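Local coordinates for heparin binding protein (Homo sapiens, PDB 1A7S) that binds heparin, kills many Gram-negative bacteria, probably through affinity for their lipopolysaccharide, and attracts monocytes and fibroblasts, on a serine protease fold, at residues 33-38 / 92-97. Residues are numbered along the deposited sequence; the frame is centred on the assembly and turned at random.
Sequences ARFVMT and LLQLDR. With EOH (ethanol), chain Q.
Arg34 and Gln94 lie side by side and point the same way, guanidinium and amide planes 73° apart. Over the centre of one guanidinium face sits C2 of an ethanol, probably from the crystallisation liquor, 4.0 Å from Arg34 CZ; at the edge, in plane, a water accepts from Arg34 NH1. The same water accepts from Gln94 NE2 and donates to Leu95 O, tying both side chains to the backbone. Gln94 NE2 also donates to the ethanol oxygen at 2.9 Å, while Gln94 OE1 is held by the backbone N of Gly221 and Arg34 NH2 by a salt bridge to Glu98. The Phe35 ring meets Gln94 obliquely, ring and amide planes 62° apart, CE2 lying 3.5 Å from Gln94 CB; CG of Gln94, anti to the backbone N (chi1 -178°), also rests against CE2. Strands 35-38 and 91-95 run antiparallel as neighbours in the N-terminal six-stranded barrel of the chymotrypsin fold; residues 33-38 belong to the region 20-44, which has antibiotic activity. Val36 and Leu93 form the hydrogen-bonded pair: Val36 N donates to Leu93 O at 3.0 Å, Leu93 N to Val36 O at 2.8 Å. Leu95 N adds a third bond to Arg34 O. On the Phe35 face, Leu92 CD2 packs 3.9 Å from Met37 CB, and Phe35 and Leu92 reach Val216 of helix 210-218. Val36 CG2 meets Leu95 CD2 at 4.1 Å, and both residues touch Leu30.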
ATOM      1  N   ALA A  33      -0.041 -14.046  -6.862  1.00 10.16           N
ATOM      2  CA  ALA A  33       0.676 -14.952  -6.031  1.00 10.68           C
ATOM      3  C   ALA A  33       2.135 -14.658  -5.851  1.00 10.46           C
ATOM      4  O   ALA A  33       2.745 -14.972  -4.823  1.00 11.61           O
ATOM      5  CB  ALA A  33       0.498 -16.405  -6.569  1.00 13.75           C
ATOM      6  N   ARG A  34       2.809 -14.062  -6.765  1.00  9.81           N
ATOM      7  CA  ARG A  34       4.186 -13.740  -6.893  1.00 10.55           C
ATOM      8  C   ARG A  34       4.557 -12.290  -6.779  1.00  8.59           C
ATOM      9  O   ARG A  34       5.746 -11.943  -6.871  1.00  8.91           O
ATOM     10  CB  ARG A  34       4.816 -14.361  -8.176  1.00 13.23           C
ATOM     11  CG  ARG A  34       6.270 -14.592  -8.192  1.00 20.61           C
ATOM     12  CD  ARG A  34       6.679 -15.236  -9.540  1.00 22.60           C
ATOM     13  NE  ARG A  34       6.075 -16.515  -9.757  1.00 22.64           N
ATOM     14  CZ  ARG A  34       6.653 -17.695  -9.452  1.00 23.80           C
ATOM     15  NH1 ARG A  34       7.756 -17.735  -8.703  1.00 20.13           N
ATOM     16  NH2 ARG A  34       6.086 -18.876  -9.793  1.00 27.10           N
ATOM     17  N   PHE A  35       3.600 -11.363  -6.565  1.00  8.00           N
ATOM     18  CA  PHE A  35       3.917  -9.968  -6.600  1.00  7.87           C
ATOM     19  C   PHE A  35       3.137  -9.148  -5.552  1.00  6.89           C
ATOM     20  O   PHE A  35       1.947  -9.298  -5.363  1.00  8.01           O
ATOM     21  CB  PHE A  35       3.595  -9.290  -7.978  1.00  7.79           C
ATOM     22  CG  PHE A  35       4.490  -9.787  -9.108  1.00  8.79           C
ATOM     23  CD1 PHE A  35       4.082 -10.913  -9.816  1.00  9.69           C
ATOM     24  CD2 PHE A  35       5.603  -9.124  -9.476  1.00  9.50           C
ATOM     25  CE1 PHE A  35       4.854 -11.337 -10.885  1.00 10.84           C
ATOM     26  CE2 PHE A  35       6.406  -9.541 -10.507  1.00 10.57           C
ATOM     27  CZ  PHE A  35       6.007 -10.677 -11.218  1.00 11.63           C
ATOM     28  N   VAL A  36       3.895  -8.253  -4.932  1.00  7.45           N
ATOM     29  CA  VAL A  36       3.403  -7.236  -4.022  1.00  7.04           C
ATOM     30  C   VAL A  36       3.525  -5.866  -4.648  1.00  6.69           C
ATOM     31  O   VAL A  36       4.559  -5.495  -5.218  1.00  8.38           O
ATOM     32  CB  VAL A  36       4.145  -7.301  -2.672  1.00  7.61           C
ATOM     33  CG1 VAL A  36       3.933  -6.049  -1.818  1.00  8.28           C
ATOM     34  CG2 VAL A  36       3.542  -8.539  -1.862  1.00  7.96           C
ATOM     35  N   MET A  37       2.434  -5.099  -4.550  1.00  6.50           N
ATOM     36  CA  MET A  37       2.382  -3.702  -5.048  1.00  6.76           C
ATOM     37  C   MET A  37       2.618  -2.748  -3.863  1.00  6.51           C
ATOM     38  O   MET A  37       1.988  -2.885  -2.814  1.00  7.35           O
ATOM     39  CB  MET A  37       1.001  -3.431  -5.650  1.00  6.79           C
ATOM     40  CG  MET A  37       0.829  -2.027  -6.174  1.00  8.14           C
ATOM     41  SD  MET A  37      -0.704  -1.821  -7.122  1.00  8.67           S
ATOM     42  CE  MET A  37      -1.950  -1.915  -5.820  1.00  9.05           C
ATOM     43  N   THR A  38       3.507  -1.804  -4.073  1.00  7.24           N
ATOM     44  CA  THR A  38       3.886  -0.823  -3.073  1.00  6.94           C
ATOM     45  C   THR A  38       4.279   0.475  -3.797  1.00  6.85           C
ATOM     46  O   THR A  38       3.987   0.639  -4.995  1.00  7.64           O
ATOM     47  CB  THR A  38       5.021  -1.366  -2.195  1.00  8.05           C
ATOM     48  OG1 THR A  38       5.288  -0.510  -1.100  1.00  7.71           O
ATOM     49  CG2 THR A  38       6.265  -1.672  -2.929  1.00  8.44           C
ATOM     50  N   LEU A  92       6.426  -2.693  -8.118  1.00  7.59           N
ATOM     51  CA  LEU A  92       6.039  -4.079  -7.966  1.00  6.98           C
ATOM     52  C   LEU A  92       7.260  -4.871  -7.503  1.00  7.44           C
ATOM     53  O   LEU A  92       8.316  -4.788  -8.115  1.00  8.64           O
ATOM     54  CB  LEU A  92       5.504  -4.649  -9.301  1.00  8.74           C
ATOM     55  CG  LEU A  92       4.298  -3.895  -9.848  1.00 13.34           C
ATOM     56  CD1 LEU A  92       3.731  -4.676 -11.074  1.00 18.01           C
ATOM     57  CD2 LEU A  92       3.210  -3.641  -8.876  1.00 13.08           C
ATOM     58  N   LEU A  93       7.017  -5.647  -6.468  1.00  7.60           N
ATOM     59  CA  LEU A  93       8.067  -6.507  -5.876  1.00  8.27           C
ATOM     60  C   LEU A  93       7.712  -7.955  -6.251  1.00  8.32           C
ATOM     61  O   LEU A  93       6.675  -8.462  -5.898  1.00  8.95           O
ATOM     62  CB  LEU A  93       8.038  -6.354  -4.365  1.00  8.50           C
ATOM     63  CG  LEU A  93       8.118  -4.962  -3.751  1.00  9.40           C
ATOM     64  CD1 LEU A  93       8.045  -4.987  -2.250  1.00  9.95           C
ATOM     65  CD2 LEU A  93       9.337  -4.222  -4.249  1.00 11.22           C
ATOM     66  N   GLN A  94       8.654  -8.561  -6.976  1.00  8.46           N
ATOM     67  CA  GLN A  94       8.478 -10.004  -7.288  1.00  8.74           C
ATOM     68  C   GLN A  94       9.002 -10.769  -6.065  1.00  8.71           C
ATOM     69  O   GLN A  94      10.185 -10.569  -5.705  1.00 10.14           O
ATOM     70  CB  GLN A  94       9.206 -10.397  -8.529  1.00 10.91           C
ATOM     71  CG  GLN A  94       9.017 -11.852  -8.909  1.00 12.70           C
ATOM     72  CD  GLN A  94       9.572 -12.283 -10.206  1.00 15.37           C
ATOM     73  OE1 GLN A  94       9.516 -11.493 -11.186  1.00 15.10           O
ATOM     74  NE2 GLN A  94       9.929 -13.557 -10.297  1.00 19.36           N
ATOM     75  N   LEU A  95       8.179 -11.586  -5.516  1.00  8.94           N
ATOM     76  CA  LEU A  95       8.595 -12.430  -4.341  1.00  9.68           C
ATOM     77  C   LEU A  95       9.429 -13.582  -4.826  1.00 10.11           C
ATOM     78  O   LEU A  95       9.356 -13.979  -5.979  1.00 11.81           O
ATOM     79  CB  LEU A  95       7.309 -12.928  -3.657  1.00  9.73           C
ATOM     80  CG  LEU A  95       6.289 -11.884  -3.288  1.00  8.99           C
ATOM     81  CD1 LEU A  95       5.086 -12.548  -2.614  1.00 10.17           C
ATOM     82  CD2 LEU A  95       6.839 -10.839  -2.404  1.00 10.61           C
ATOM     83  N   ASP A  96      10.197 -14.190  -3.918  1.00 11.09           N
ATOM     84  CA  ASP A  96      11.072 -15.290  -4.249  1.00 11.53           C
ATOM     85  C   ASP A  96      10.332 -16.550  -4.673  1.00 11.99           C
ATOM     86  O   ASP A  96      10.931 -17.460  -5.248  1.00 13.91           O
ATOM     87  CB  ASP A  96      12.001 -15.601  -3.106  1.00 12.95           C
ATOM     88  CG  ASP A  96      11.383 -16.094  -1.814  1.00 14.28           C
ATOM     89  OD1 ASP A  96      10.912 -17.287  -1.792  1.00 15.78           O
ATOM     90  OD2 ASP A  96      11.159 -15.387  -0.869  1.00 21.32           O
ATOM     91  N   ARG A  97       9.069 -16.639  -4.345  1.00 11.59           N
ATOM     92  CA  ARG A  97       8.238 -17.821  -4.671  1.00 12.93           C
ATOM     93  C   ARG A  97       6.789 -17.388  -4.626  1.00 12.61           C
ATOM     94  O   ARG A  97       6.450 -16.280  -4.144  1.00 13.51           O
ATOM     95  CB  ARG A  97       8.530 -18.936  -3.682  1.00 13.19           C
ATOM     96  CG  ARG A  97       7.986 -18.578  -2.261  1.00 16.23           C
ATOM     97  CD  ARG A  97       8.548 -19.543  -1.202  1.00 18.28           C
ATOM     98  NE  ARG A  97       7.917 -19.306   0.114  1.00 19.85           N
ATOM     99  CZ  ARG A  97       8.311 -18.318   0.937  1.00 19.79           C
ATOM    100  NH1 ARG A  97       9.373 -17.571   0.708  1.00 14.92           N
ATOM    101  NH2 ARG A  97       7.562 -18.070   2.027  1.00 16.93           N
TER
HETATM  102  C1  EOH Q 429       9.960 -16.420 -11.715  1.00 50.19           C
HETATM  103  C2  EOH Q 429       9.031 -17.267 -12.586  1.00 49.90           C
HETATM  104  O   EOH Q 429      10.574 -15.356 -12.496  1.00 42.02           O
HETATM  105  O   HOH W   1       9.601 -15.473  -8.110  1.00 20.87           O